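MRNA export factor MEX67 (Candida albicans, PDB 1Q40) is an mRNA export factor whose NTF2-like middle domain pairs with a second protein chain, consistent with a role in carrying mRNA out of the nucleus. Local coordinates at residues Gln44-Val49 against Ala91-Gly96; Thr186-Pro191 against Val199-Leu204; Phe70-Asn75 against Gln106-Arg111; Ser179-Asp184 against Leu204-Tyr209. All coordinates share one frame; numbering follows the deposited sequence.

How the contacts relate
All four contacts lie in one NTF2-like domain and reach the same curved sheet. Contacts 2 and 4 are two stretches of a single hairpin, strands 181-190 and 198-208. They share Leu-204, and their centres are about 19 Å apart. Contact 1 adds the next strand, 44-49, with its centre about 12 Å from that of contact 2. Gln-44 N lies 3.1 Å from Ala-200 O, a probable hydrogen bond. Contact 3 packs Tyr-73 against Ile-206 and Lys-181 of contact 4; these two centres are about 10 Å apart. Side chains of contacts 1, 2 and 4 also meet the other protein chain, whereas contact 3 is not touched by it.

Contact 1: residues Gln44-Val49 against Ala91-Gly96; sequences QFSMQV and AKLSIG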
loop_
_atom_site.group_PDB
_atom_site.type_symbol
_atom_site.label_atom_id
_atom_site.label_comp_id
_atom_site.label_asym_id
_atom_site.label_seq_id
_atom_site.Cartn_x
_atom_site.Cartn_y
_atom_site.Cartn_z
ATOM N N GLN B 44 13.964 7.103 7.261
ATOM C CA GLN B 44 13.910 5.703 6.840
ATOM C C GLN B 44 13.364 5.542 5.409
ATOM O O GLN B 44 12.393 6.208 4.999
ATOM C CB GLN B 44 13.070 4.874 7.819
ATOM C CG GLN B 44 13.616 4.838 9.228
ATOM C CD GLN B 44 12.719 4.065 10.182
ATOM O OE1 GLN B 44 12.785 2.838 10.251
ATOM N NE2 GLN B 44 11.888 4.781 10.923
ATOM N N PHE B 45 14.029 4.669 4.657
ATOM C CA PHE B 45 13.585 4.240 3.342
ATOM C C PHE B 45 13.683 2.735 3.194
ATOM O O PHE B 45 14.687 2.132 3.554
ATOM C CB PHE B 45 14.435 4.861 2.238
ATOM C CG PHE B 45 14.087 4.361 0.863
ATOM C CD1 PHE B 45 12.931 4.792 0.231
ATOM C CD2 PHE B 45 14.924 3.459 0.197
ATOM C CE1 PHE B 45 12.596 4.327 -1.047
ATOM C CE2 PHE B 45 14.588 2.988 -1.071
ATOM C CZ PHE B 45 13.426 3.422 -1.688
ATOM N N SER B 46 12.644 2.129 2.633
ATOM C CA SER B 46 12.768 0.783 2.101
ATOM C C SER B 46 11.869 0.591 0.886
ATOM O O SER B 46 10.898 1.334 0.669
ATOM C CB SER B 46 12.505 -0.273 3.179
ATOM O OG SER B 46 11.331 0.000 3.926
HETATM N N MSE B 47 12.251 -0.382 0.065
HETATM C CA MSE B 47 11.537 -0.736 -1.151
HETATM C C MSE B 47 11.102 -2.204 -1.069
HETATM O O MSE B 47 11.859 -3.062 -0.597
HETATM C CB MSE B 47 12.432 -0.494 -2.379
HETATM C CG MSE B 47 11.802 -0.866 -3.720
HETATM SE SE MSE B 47 12.089 -2.754 -4.194
HETATM C CE MSE B 47 13.986 -2.844 -4.013
ATOM N N GLN B 48 9.875 -2.473 -1.510
ATOM C CA GLN B 48 9.300 -3.830 -1.505
ATOM C C GLN B 48 8.762 -4.181 -2.896
ATOM O O GLN B 48 8.192 -3.333 -3.575
ATOM C CB GLN B 48 8.193 -3.924 -0.416
ATOM C CG GLN B 48 7.033 -2.901 -0.561
ATOM C CD GLN B 48 5.984 -2.970 0.567
ATOM O OE1 GLN B 48 5.475 -4.045 0.888
ATOM N NE2 GLN B 48 5.664 -1.821 1.150
ATOM N N VAL B 49 8.962 -5.425 -3.328
ATOM C CA VAL B 49 8.419 -5.938 -4.579
ATOM C C VAL B 49 7.202 -6.828 -4.279
ATOM O O VAL B 49 7.248 -7.692 -3.394
ATOM C CB VAL B 49 9.464 -6.756 -5.374
ATOM C CG1 VAL B 49 8.832 -7.437 -6.588
ATOM C CG2 VAL B 49 10.619 -5.866 -5.791
ATOM N N ALA B 91 18.843 -5.442 7.112
ATOM C CA ALA B 91 19.751 -5.062 6.028
ATOM C C ALA B 91 19.033 -4.376 4.858
ATOM O O ALA B 91 19.658 -3.611 4.139
ATOM C CB ALA B 91 20.538 -6.271 5.527
ATOM N N LYS B 92 17.733 -4.624 4.676
ATOM C CA LYS B 92 16.971 -4.021 3.583
ATOM C C LYS B 92 16.277 -2.710 3.955
ATOM O O LYS B 92 15.583 -2.106 3.128
ATOM C CB LYS B 92 15.935 -5.005 3.048
ATOM C CG LYS B 92 16.537 -6.227 2.366
ATOM C CD LYS B 92 15.537 -7.375 2.429
ATOM C CE LYS B 92 15.949 -8.529 1.526
ATOM N NZ LYS B 92 17.249 -9.080 1.944
ATOM N N LEU B 93 16.454 -2.294 5.203
ATOM C CA LEU B 93 16.019 -0.985 5.668
ATOM C C LEU B 93 17.200 -0.003 5.651
ATOM O O LEU B 93 18.282 -0.316 6.151
ATOM C CB LEU B 93 15.457 -1.112 7.077
ATOM C CG LEU B 93 15.019 0.182 7.752
ATOM C CD1 LEU B 93 13.884 0.835 6.980
ATOM C CD2 LEU B 93 14.641 -0.092 9.205
ATOM N N SER B 94 16.987 1.170 5.056
ATOM C CA SER B 94 18.013 2.214 4.993
ATOM C C SER B 94 17.673 3.340 5.964
ATOM O O SER B 94 16.554 3.846 5.956
ATOM C CB SER B 94 18.148 2.747 3.563
ATOM O OG SER B 94 18.751 1.765 2.732
ATOM N N ILE B 95 18.635 3.711 6.803
ATOM C CA ILE B 95 18.462 4.766 7.805
ATOM C C ILE B 95 19.540 5.835 7.625
ATOM O O ILE B 95 20.725 5.521 7.617
ATOM C CB ILE B 95 18.527 4.173 9.232
ATOM C CG1 ILE B 95 17.442 3.112 9.420
ATOM C CG2 ILE B 95 18.393 5.288 10.301
ATOM C CD1 ILE B 95 17.546 2.344 10.730
ATOM N N GLY B 96 19.126 7.090 7.465
ATOM C CA GLY B 96 20.061 8.189 7.305
ATOM C C GLY B 96 20.463 8.377 5.856
ATOM O O GLY B 96 20.323 7.468 5.041
HETATM O O HOH W 1 14.753 -1.912 0.528
#
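Phe-45 and Ser-94 form the tight part of this contact. Each backbone N-H reaches the other's carbonyl, with Phe-45 N to Ser-94 O at 3.0 Å and Ser-94 N to Phe-45 O at 2.9 Å. They are an antiparallel hydrogen-bonded pair. The next pair, Gln-44 and Ile-95, is non-hydrogen-bonded. There Gln-44 CA gives a CA-H...O contact to Ser-94 O at 3.3 Å. With CG anti to the backbone N (chi1 177°), the Leu-93 side chain crosses Gln-44. CD2 of Leu-93 lies 3.6 Å from Gln-44 OE1, and CD1 of Leu-93 lies 3.8 Å from Phe-45 O. Gln-44 NE2 bonds to the backbone of the other protein chain. Ser-46 OG bonds to an acidic side chain of that chain.

The two segments part beyond Ser-46. Water 1 bridges there, 2.7 Å from Lys-92 O, to which it can donate, and accepting from Met-47 N at 3.0 Å. Ile-95, at the other end, is exposed and touches Gln-44 only lightly, CG1 to CG at 4.2 Å.

Strand 44-49 is thus flanked by the short strand 94-95 and by strand 198-208, to which it runs parallel. Helix 96-105 packs on the Phe-45 side, where Phe-104 meets the Phe-45 ring edge-to-face.

Contact 2: residues Thr186-Pro191 against Val199-Leu204; sequences TFVVIP and VASDTL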
loop_
_atom_site.group_PDB
_atom_site.type_symbol
_atom_site.label_atom_id
_atom_site.label_comp_id
_atom_site.label_asym_id
_atom_site.label_seq_id
_atom_site.Cartn_x
_atom_site.Cartn_y
_atom_site.Cartn_z
ATOM N N THR B 186 4.801 6.078 -0.481
ATOM C CA THR B 186 4.274 6.798 0.676
ATOM C C THR B 186 5.388 7.563 1.382
ATOM O O THR B 186 6.411 6.989 1.744
ATOM C CB THR B 186 3.620 5.800 1.657
ATOM O OG1 THR B 186 2.481 5.206 1.040
ATOM C CG2 THR B 186 3.037 6.504 2.887
ATOM N N PHE B 187 5.169 8.862 1.566
ATOM C CA PHE B 187 6.067 9.745 2.290
ATOM C C PHE B 187 5.368 10.233 3.576
ATOM O O PHE B 187 4.201 10.609 3.536
ATOM C CB PHE B 187 6.399 10.981 1.445
ATOM C CG PHE B 187 7.032 10.683 0.106
ATOM C CD1 PHE B 187 8.410 10.648 -0.031
ATOM C CD2 PHE B 187 6.247 10.500 -1.025
ATOM C CE1 PHE B 187 9.005 10.408 -1.265
ATOM C CE2 PHE B 187 6.824 10.255 -2.269
ATOM C CZ PHE B 187 8.208 10.218 -2.387
ATOM N N VAL B 188 6.072 10.227 4.703
ATOM C CA VAL B 188 5.674 11.032 5.858
ATOM C C VAL B 188 6.598 12.244 5.856
ATOM O O VAL B 188 7.809 12.096 5.998
ATOM C CB VAL B 188 5.816 10.266 7.186
ATOM C CG1 VAL B 188 5.423 11.153 8.370
ATOM C CG2 VAL B 188 4.977 9.009 7.168
ATOM N N VAL B 189 6.032 13.433 5.664
ATOM C CA VAL B 189 6.802 14.674 5.583
ATOM C C VAL B 189 6.533 15.538 6.824
ATOM O O VAL B 189 5.383 15.734 7.207
ATOM C CB VAL B 189 6.450 15.464 4.302
ATOM C CG1 VAL B 189 7.415 16.636 4.100
ATOM C CG2 VAL B 189 6.457 14.540 3.079
ATOM N N ILE B 190 7.600 16.045 7.441
ATOM C CA ILE B 190 7.504 16.837 8.669
ATOM C C ILE B 190 8.199 18.209 8.525
ATOM O O ILE B 190 8.993 18.405 7.608
ATOM C CB ILE B 190 8.078 16.034 9.871
ATOM C CG1 ILE B 190 9.566 15.724 9.679
ATOM C CG2 ILE B 190 7.299 14.736 10.067
ATOM C CD1 ILE B 190 10.228 15.077 10.890
ATOM N N PRO B 191 7.881 19.168 9.400
ATOM C CA PRO B 191 8.569 20.473 9.402
ATOM C C PRO B 191 10.084 20.400 9.664
ATOM O O PRO B 191 10.855 21.025 8.933
ATOM C CB PRO B 191 7.867 21.241 10.530
ATOM C CG PRO B 191 6.561 20.567 10.705
ATOM C CD PRO B 191 6.818 19.115 10.421
ATOM N N VAL B 199 11.647 14.351 4.947
ATOM C CA VAL B 199 11.023 13.041 4.785
ATOM C C VAL B 199 11.471 12.140 5.933
ATOM O O VAL B 199 12.631 11.725 6.001
ATOM C CB VAL B 199 11.372 12.397 3.415
ATOM C CG1 VAL B 199 10.708 11.032 3.265
ATOM C CG2 VAL B 199 10.956 13.317 2.263
ATOM N N ALA B 200 10.542 11.869 6.848
ATOM C CA ALA B 200 10.773 10.986 7.987
ATOM C C ALA B 200 10.755 9.511 7.586
ATOM O O ALA B 200 11.507 8.712 8.133
ATOM C CB ALA B 200 9.722 11.228 9.058
ATOM N N SER B 201 9.856 9.173 6.669
ATOM C CA SER B 201 9.616 7.794 6.227
ATOM C C SER B 201 9.257 7.802 4.749
ATOM O O SER B 201 8.560 8.694 4.281
ATOM C CB SER B 201 8.482 7.145 7.037
ATOM O OG SER B 201 8.081 5.899 6.469
ATOM N N ASP B 202 9.718 6.783 4.029
ATOM C CA ASP B 202 9.586 6.700 2.582
ATOM C C ASP B 202 9.544 5.212 2.219
ATOM O O ASP B 202 10.544 4.517 2.404
ATOM C CB ASP B 202 10.794 7.388 1.969
ATOM C CG ASP B 202 10.745 7.490 0.462
ATOM O OD1 ASP B 202 9.894 6.853 -0.195
ATOM O OD2 ASP B 202 11.573 8.193 -0.159
ATOM N N THR B 203 8.388 4.726 1.745
ATOM C CA THR B 203 8.228 3.330 1.329
ATOM C C THR B 203 7.789 3.265 -0.130
ATOM O O THR B 203 6.787 3.874 -0.504
ATOM C CB THR B 203 7.212 2.555 2.225
ATOM O OG1 THR B 203 5.983 3.288 2.380
ATOM C CG2 THR B 203 7.714 2.443 3.631
ATOM N N LEU B 204 8.539 2.511 -0.934
ATOM C CA LEU B 204 8.288 2.357 -2.356
ATOM C C LEU B 204 7.891 0.913 -2.600
ATOM O O LEU B 204 8.620 0.008 -2.219
ATOM C CB LEU B 204 9.563 2.657 -3.150
ATOM C CG LEU B 204 9.550 2.424 -4.667
ATOM C CD1 LEU B 204 8.428 3.186 -5.359
ATOM C CD2 LEU B 204 10.880 2.817 -5.258
HETATM O O HOH W 2 6.248 5.847 4.553
#
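Thr-186 and Thr-203 exchange two backbone hydrogen bonds, Thr-186 N to Thr-203 O and Thr-203 N to Thr-186 O, both 3.0 Å. They belong to the antiparallel hairpin of strands 181-190 and 198-208 in the NTF2-like sheet. Val-188 N bonds to Ser-201 O at 3.0 Å. Val-188 O accepts from Ala-200 N instead of Ser-201 N. The register shifts by one residue here, a beta bulge, and Ser-201 N is buried without a partner.

Water 2 donates to Thr-186 O and bonds to Ser-201 OG at 2.7 Å. Thr-186 OG1, Ser-201 OG and Thr-203 OG1 bond to polar side chains of the other protein chain, so this face belongs to the interface. Here Val-188 CG2 touches Ser-201 CB (4.0 Å).

The Phe-187 and Asp-202 side chains lie on the other face, toward helix 14-29. They run side by side, ring and carboxylate planes 42° apart, with Phe-187 CE1 3.6 Å from Asp-202 OD2. Asp-202 OD2 takes a salt bridge from Arg-185 and a hydrogen bond from Tyr-39. Tyr-24 and Phe-20 meet the Phe-187 ring edge-to-face. Val-199 CG1 is anti to its backbone N (chi1 -180°) and sits at the Phe-187 ring edge, 4.0 Å from CD1.

Contact 3: residues Phe70-Asn75 against Gln106-Arg111; sequences FGYYLN and QLPKTR
Pro-108 packs against both Tyr-72 and Tyr-73. Its CG touches Tyr-72 CB at 3.7 Å, and its CD meets Tyr-73 CZ at 3.6 Å. The proline ring crosses both tyrosines obliquely. Tyr-73 CG is anti to the carbonyl carbon (chi1 -62°), and the ring it carries crosses Leu-107 at about a right angle. The Leu-107 CD2 methyl lies 3.8 Å from Tyr-73 CE1.

The polar links between the segments run through water. Water 3 donates to Tyr-72 O at 2.8 Å and to Gln-106 O at 2.6 Å, tying the two carbonyls together. Water 5 donates to Tyr-73 OH at 3.1 Å and to Pro-108 O at 3.0 Å. The same hydroxyl hydrogen-bonds to Glu-144 of strand 134-146.

Several bonds position these groups. Tyr-73 N bonds to Phe-70 O at 2.9 Å, which closes a turn. Phe-70 O also lies in plane at the edge of the Tyr-73 ring. Arg-32 donates to Leu-107 O and Pro-108 O. Met-47, Val-49 and Ile-206 pack on Tyr-73, while Leu-204 and Phe-45 pack on Leu-107.

The arrangement is loop packing: the loop after strand 44-49 packs on the residues leading into strand 109-111, among side chains of the sheet of the NTF2-like fold.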
loop_
_atom_site.group_PDB
_atom_site.type_symbol
_atom_site.label_atom_id
_atom_site.label_comp_id
_atom_site.label_asym_id
_atom_site.label_seq_id
_atom_site.Cartn_x
_atom_site.Cartn_y
_atom_site.Cartn_z
ATOM N N PHE B 70 11.860 -8.916 -12.343
ATOM C CA PHE B 70 12.183 -8.012 -11.231
ATOM C C PHE B 70 13.650 -8.104 -10.752
ATOM O O PHE B 70 13.949 -7.699 -9.628
ATOM C CB PHE B 70 11.256 -8.294 -10.047
ATOM C CG PHE B 70 9.820 -7.932 -10.293
ATOM C CD1 PHE B 70 8.881 -8.911 -10.602
ATOM C CD2 PHE B 70 9.401 -6.620 -10.182
ATOM C CE1 PHE B 70 7.541 -8.568 -10.809
ATOM C CE2 PHE B 70 8.072 -6.263 -10.391
ATOM C CZ PHE B 70 7.134 -7.239 -10.705
ATOM N N GLY B 71 14.541 -8.626 -11.601
ATOM C CA GLY B 71 15.948 -8.841 -11.273
ATOM C C GLY B 71 16.737 -7.732 -10.587
ATOM O O GLY B 71 17.550 -8.014 -9.720
ATOM N N TYR B 72 16.512 -6.473 -10.955
ATOM C CA TYR B 72 17.218 -5.354 -10.307
ATOM C C TYR B 72 16.713 -5.027 -8.891
ATOM O O TYR B 72 17.413 -4.381 -8.113
ATOM C CB TYR B 72 17.127 -4.089 -11.169
ATOM C CG TYR B 72 18.117 -4.043 -12.320
ATOM C CD1 TYR B 72 17.696 -3.790 -13.621
ATOM C CD2 TYR B 72 19.473 -4.259 -12.099
ATOM C CE1 TYR B 72 18.608 -3.759 -14.684
ATOM C CE2 TYR B 72 20.389 -4.236 -13.146
ATOM C CZ TYR B 72 19.952 -3.976 -14.431
ATOM O OH TYR B 72 20.874 -3.944 -15.446
ATOM N N TYR B 73 15.507 -5.486 -8.571
ATOM C CA TYR B 73 14.792 -5.129 -7.352
ATOM C C TYR B 73 14.787 -6.197 -6.256
ATOM O O TYR B 73 14.625 -5.877 -5.070
ATOM C CB TYR B 73 13.342 -4.863 -7.717
ATOM C CG TYR B 73 13.137 -3.716 -8.672
ATOM C CD1 TYR B 73 12.952 -2.426 -8.195
ATOM C CD2 TYR B 73 13.121 -3.915 -10.042
ATOM C CE1 TYR B 73 12.763 -1.355 -9.052
ATOM C CE2 TYR B 73 12.917 -2.834 -10.931
ATOM C CZ TYR B 73 12.726 -1.566 -10.423
ATOM O OH TYR B 73 12.531 -0.477 -11.247
ATOM N N LEU B 74 14.953 -7.457 -6.642
ATOM C CA LEU B 74 14.673 -8.568 -5.737
ATOM C C LEU B 74 15.607 -8.660 -4.547
ATOM O O LEU B 74 15.163 -8.979 -3.445
ATOM C CB LEU B 74 14.698 -9.905 -6.483
ATOM C CG LEU B 74 13.561 -10.161 -7.452
ATOM C CD1 LEU B 74 13.857 -11.431 -8.222
ATOM C CD2 LEU B 74 12.254 -10.284 -6.724
ATOM N N ASN B 75 16.897 -8.416 -4.746
ATOM C CA ASN B 75 17.839 -8.575 -3.629
ATOM C C ASN B 75 17.605 -7.550 -2.524
ATOM O O ASN B 75 17.833 -7.829 -1.349
ATOM C CB ASN B 75 19.291 -8.500 -4.088
ATOM C CG ASN B 75 20.255 -8.898 -2.988
ATOM O OD1 ASN B 75 20.114 -9.964 -2.378
ATOM N ND2 ASN B 75 21.222 -8.037 -2.706
ATOM N N GLN B 106 20.826 1.995 -6.476
ATOM C CA GLN B 106 20.588 0.618 -6.915
ATOM C C GLN B 106 19.210 0.380 -7.541
ATOM O O GLN B 106 18.864 -0.751 -7.884
ATOM C CB GLN B 106 20.772 -0.340 -5.739
ATOM C CG GLN B 106 22.179 -0.338 -5.154
ATOM C CD GLN B 106 22.257 -1.153 -3.884
ATOM O OE1 GLN B 106 22.118 -2.374 -3.917
ATOM N NE2 GLN B 106 22.436 -0.482 -2.765
ATOM N N LEU B 107 18.425 1.435 -7.682
ATOM C CA LEU B 107 17.145 1.353 -8.365
ATOM C C LEU B 107 17.335 1.830 -9.823
ATOM O O LEU B 107 18.030 2.821 -10.071
ATOM C CB LEU B 107 16.095 2.195 -7.635
ATOM C CG LEU B 107 15.673 1.644 -6.258
ATOM C CD1 LEU B 107 14.913 2.677 -5.453
ATOM C CD2 LEU B 107 14.846 0.392 -6.400
ATOM N N PRO B 108 16.761 1.115 -10.788
ATOM C CA PRO B 108 16.850 1.553 -12.191
ATOM C C PRO B 108 16.440 3.025 -12.376
ATOM O O PRO B 108 15.574 3.548 -11.659
ATOM C CB PRO B 108 15.899 0.598 -12.914
ATOM C CG PRO B 108 15.932 -0.664 -12.077
ATOM C CD PRO B 108 16.051 -0.173 -10.656
ATOM N N LYS B 109 17.103 3.682 -13.319
ATOM C CA LYS B 109 16.815 5.069 -13.671
ATOM C C LYS B 109 15.494 5.134 -14.415
ATOM O O LYS B 109 15.179 4.245 -15.195
ATOM C CB LYS B 109 17.962 5.643 -14.505
ATOM C CG LYS B 109 19.316 5.541 -13.761
ATOM C CD LYS B 109 20.433 6.302 -14.437
ATOM C CE LYS B 109 21.700 6.215 -13.608
ATOM N NZ LYS B 109 22.885 6.632 -14.376
ATOM N N THR B 110 14.734 6.199 -14.171
ATOM C CA THR B 110 13.325 6.259 -14.544
ATOM C C THR B 110 12.929 7.531 -15.277
ATOM O O THR B 110 13.633 8.544 -15.261
ATOM C CB THR B 110 12.455 6.192 -13.271
ATOM O OG1 THR B 110 12.922 7.159 -12.313
ATOM C CG2 THR B 110 12.595 4.825 -12.566
ATOM N N ARG B 111 11.754 7.467 -15.886
ATOM C CA ARG B 111 11.011 8.661 -16.241
ATOM C C ARG B 111 9.535 8.467 -15.880
ATOM O O ARG B 111 8.892 7.521 -16.330
ATOM C CB ARG B 111 11.216 9.044 -17.707
ATOM C CG ARG B 111 10.978 7.953 -18.695
ATOM C CD ARG B 111 9.699 8.137 -19.494
ATOM N NE ARG B 111 9.811 9.202 -20.487
ATOM C CZ ARG B 111 8.790 9.649 -21.213
ATOM N NH1 ARG B 111 7.575 9.126 -21.061
ATOM N NH2 ARG B 111 8.982 10.623 -22.098
HETATM O O HOH W 3 19.892 -3.107 -8.460
HETATM O O HOH W 4 17.285 -2.146 -5.707
HETATM O O HOH W 5 13.281 2.330 -10.215
#

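Contact 4: residues Ser179-Asp184 against Leu204-Tyr209; sequences SKKSFD and LLIRPY
Asp-184 and Arg-207 form a salt bridge across two antiparallel strands of the NTF2-like sheet, part of the hairpin 181-190 and 198-208. Arg-207 grips the carboxylate side-on with two nitrogens. NE reaches Asp-184 OD2 at 2.8 Å, and NH1 reaches Asp-184 OD1 at 3.3 Å. Both oxygens are met on the syn side. The two planes are 22° apart, and both nitrogens stand somewhat out of the carboxylate plane. Asp-184 OD1 also bonds to His-139 ND1. An acidic side chain of the other protein chain lies close to OD2; Arg-207 probably offsets this clustered negative charge.

Backbone hydrogen bonds join the two strands. Ser-182 pairs with Arg-207 in both directions. Asp-184 pairs likewise with Leu-205, and Leu-205 N to Asp-184 O is the shorter bond of that pair at 2.8 Å. Water 6 accepts from Tyr-209 N at 2.9 Å and donates weakly to Lys-180 O.

Apolar contacts lie on the face with Phe-183 and Ile-206. Phe-183 CB touches Ile-206 CD1 at 4.3 Å. Phe-183 CD1 meets Leu-204 CD1 at 4.0 Å, and His-112 meets the ring with planes at about 85°. On the opposite face, Ser-182 CB lies over one face of the Arg-207 guanidinium, 3.6 Å from NH2. Ser-182 OG bonds to Thr-210 N.

A CH-pi contact lies at the open end of the hairpin, away from its turn. Lys-180 runs side by side with Tyr-209, and its CD stands over the ring face, 3.9 Å from the Tyr-209 ring centroid and 14° off the normal.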
loop_
_atom_site.group_PDB
_atom_site.type_symbol
_atom_site.label_atom_id
_atom_site.label_comp_id
_atom_site.label_asym_id
_atom_site.label_seq_id
_atom_site.Cartn_x
_atom_site.Cartn_y
_atom_site.Cartn_z
ATOM N N SER B 179 11.992 -2.482 -18.223
ATOM C CA SER B 179 10.573 -2.466 -18.567
ATOM C C SER B 179 9.809 -1.496 -17.669
ATOM O O SER B 179 10.297 -1.075 -16.617
ATOM C CB SER B 179 9.958 -3.872 -18.424
ATOM O OG SER B 179 9.703 -4.197 -17.048
ATOM N N LYS B 180 8.594 -1.168 -18.089
ATOM C CA LYS B 180 7.689 -0.371 -17.290
ATOM C C LYS B 180 7.352 -1.133 -16.018
ATOM O O LYS B 180 7.322 -2.353 -16.020
ATOM C CB LYS B 180 6.387 -0.078 -18.048
ATOM C CG LYS B 180 6.576 0.773 -19.283
ATOM C CD LYS B 180 5.254 0.983 -20.003
ATOM C CE LYS B 180 4.621 2.322 -19.647
ATOM N NZ LYS B 180 4.475 3.201 -20.835
ATOM N N LYS B 181 7.130 -0.395 -14.935
ATOM C CA LYS B 181 6.588 -0.959 -13.700
ATOM C C LYS B 181 5.461 -0.057 -13.184
ATOM O O LYS B 181 5.424 1.123 -13.478
ATOM C CB LYS B 181 7.672 -1.065 -12.628
ATOM C CG LYS B 181 8.949 -1.803 -13.047
ATOM C CD LYS B 181 8.753 -3.305 -13.101
ATOM C CE LYS B 181 10.093 -4.034 -13.183
ATOM N NZ LYS B 181 10.904 -3.589 -14.353
ATOM N N SER B 182 4.533 -0.625 -12.425
ATOM C CA SER B 182 3.602 0.194 -11.653
ATOM C C SER B 182 4.130 0.257 -10.231
ATOM O O SER B 182 5.008 -0.522 -9.849
ATOM C CB SER B 182 2.181 -0.357 -11.711
ATOM O OG SER B 182 1.609 -0.076 -12.976
ATOM N N PHE B 183 3.634 1.219 -9.467
ATOM C CA PHE B 183 4.147 1.457 -8.126
ATOM C C PHE B 183 3.210 2.293 -7.265
ATOM O O PHE B 183 2.300 2.979 -7.757
ATOM C CB PHE B 183 5.492 2.193 -8.207
ATOM C CG PHE B 183 5.350 3.663 -8.481
ATOM C CD1 PHE B 183 5.302 4.577 -7.427
ATOM C CD2 PHE B 183 5.221 4.127 -9.779
ATOM C CE1 PHE B 183 5.131 5.938 -7.667
ATOM C CE2 PHE B 183 5.060 5.499 -10.041
ATOM C CZ PHE B 183 5.022 6.405 -8.987
ATOM N N ASP B 184 3.483 2.226 -5.962
ATOM C CA ASP B 184 2.899 3.096 -4.955
ATOM C C ASP B 184 4.021 3.566 -4.035
ATOM O O ASP B 184 4.898 2.792 -3.685
ATOM C CB ASP B 184 1.849 2.339 -4.155
ATOM C CG ASP B 184 0.977 1.446 -5.033
ATOM O OD1 ASP B 184 -0.088 1.935 -5.510
ATOM O OD2 ASP B 184 1.288 0.250 -5.292
ATOM N N LEU B 204 8.539 2.511 -0.934
ATOM C CA LEU B 204 8.288 2.357 -2.356
ATOM C C LEU B 204 7.891 0.913 -2.600
ATOM O O LEU B 204 8.620 0.008 -2.219
ATOM C CB LEU B 204 9.563 2.657 -3.150
ATOM C CG LEU B 204 9.550 2.424 -4.667
ATOM C CD1 LEU B 204 8.428 3.186 -5.359
ATOM C CD2 LEU B 204 10.880 2.817 -5.258
ATOM N N LEU B 205 6.736 0.712 -3.236
ATOM C CA LEU B 205 6.265 -0.603 -3.625
ATOM C C LEU B 205 6.312 -0.720 -5.148
ATOM O O LEU B 205 5.765 0.126 -5.853
ATOM C CB LEU B 205 4.842 -0.843 -3.119
ATOM C CG LEU B 205 4.328 -2.292 -3.290
ATOM C CD1 LEU B 205 3.428 -2.672 -2.152
ATOM C CD2 LEU B 205 3.560 -2.494 -4.601
ATOM N N ILE B 206 6.957 -1.782 -5.630
ATOM C CA ILE B 206 7.156 -2.055 -7.057
ATOM C C ILE B 206 6.351 -3.295 -7.438
ATOM O O ILE B 206 6.411 -4.313 -6.746
ATOM C CB ILE B 206 8.659 -2.296 -7.327
ATOM C CG1 ILE B 206 9.492 -1.064 -6.924
ATOM C CG2 ILE B 206 8.908 -2.666 -8.792
ATOM C CD1 ILE B 206 9.216 0.192 -7.766
ATOM N N ARG B 207 5.596 -3.196 -8.531
ATOM C CA ARG B 207 4.683 -4.240 -8.984
ATOM C C ARG B 207 4.543 -4.233 -10.528
ATOM O O ARG B 207 5.019 -3.301 -11.210
ATOM C CB ARG B 207 3.318 -4.104 -8.282
ATOM C CG ARG B 207 2.688 -2.718 -8.363
ATOM C CD ARG B 207 1.400 -2.566 -7.575
ATOM N NE ARG B 207 0.895 -1.197 -7.601
ATOM C CZ ARG B 207 0.057 -0.717 -8.518
ATOM N NH1 ARG B 207 -0.339 0.547 -8.442
ATOM N NH2 ARG B 207 -0.378 -1.481 -9.517
ATOM N N PRO B 208 3.958 -5.292 -11.093
ATOM C CA PRO B 208 3.820 -5.368 -12.551
ATOM C C PRO B 208 3.041 -4.172 -13.107
ATOM O O PRO B 208 2.095 -3.676 -12.483
ATOM C CB PRO B 208 3.068 -6.681 -12.768
ATOM C CG PRO B 208 3.397 -7.505 -11.548
ATOM C CD PRO B 208 3.427 -6.500 -10.432
ATOM N N TYR B 209 3.485 -3.686 -14.252
ATOM C CA TYR B 209 2.813 -2.602 -14.947
ATOM C C TYR B 209 1.398 -3.005 -15.309
ATOM O O TYR B 209 1.159 -4.129 -15.781
ATOM C CB TYR B 209 3.568 -2.260 -16.223
ATOM C CG TYR B 209 2.862 -1.249 -17.091
ATOM C CD1 TYR B 209 2.546 0.016 -16.603
ATOM C CD2 TYR B 209 2.497 -1.566 -18.399
ATOM C CE1 TYR B 209 1.897 0.950 -17.403
ATOM C CE2 TYR B 209 1.848 -0.637 -19.212
ATOM C CZ TYR B 209 1.551 0.617 -18.705
ATOM O OH TYR B 209 0.916 1.544 -19.499
HETATM O O HOH W 6 5.499 -5.141 -15.737
#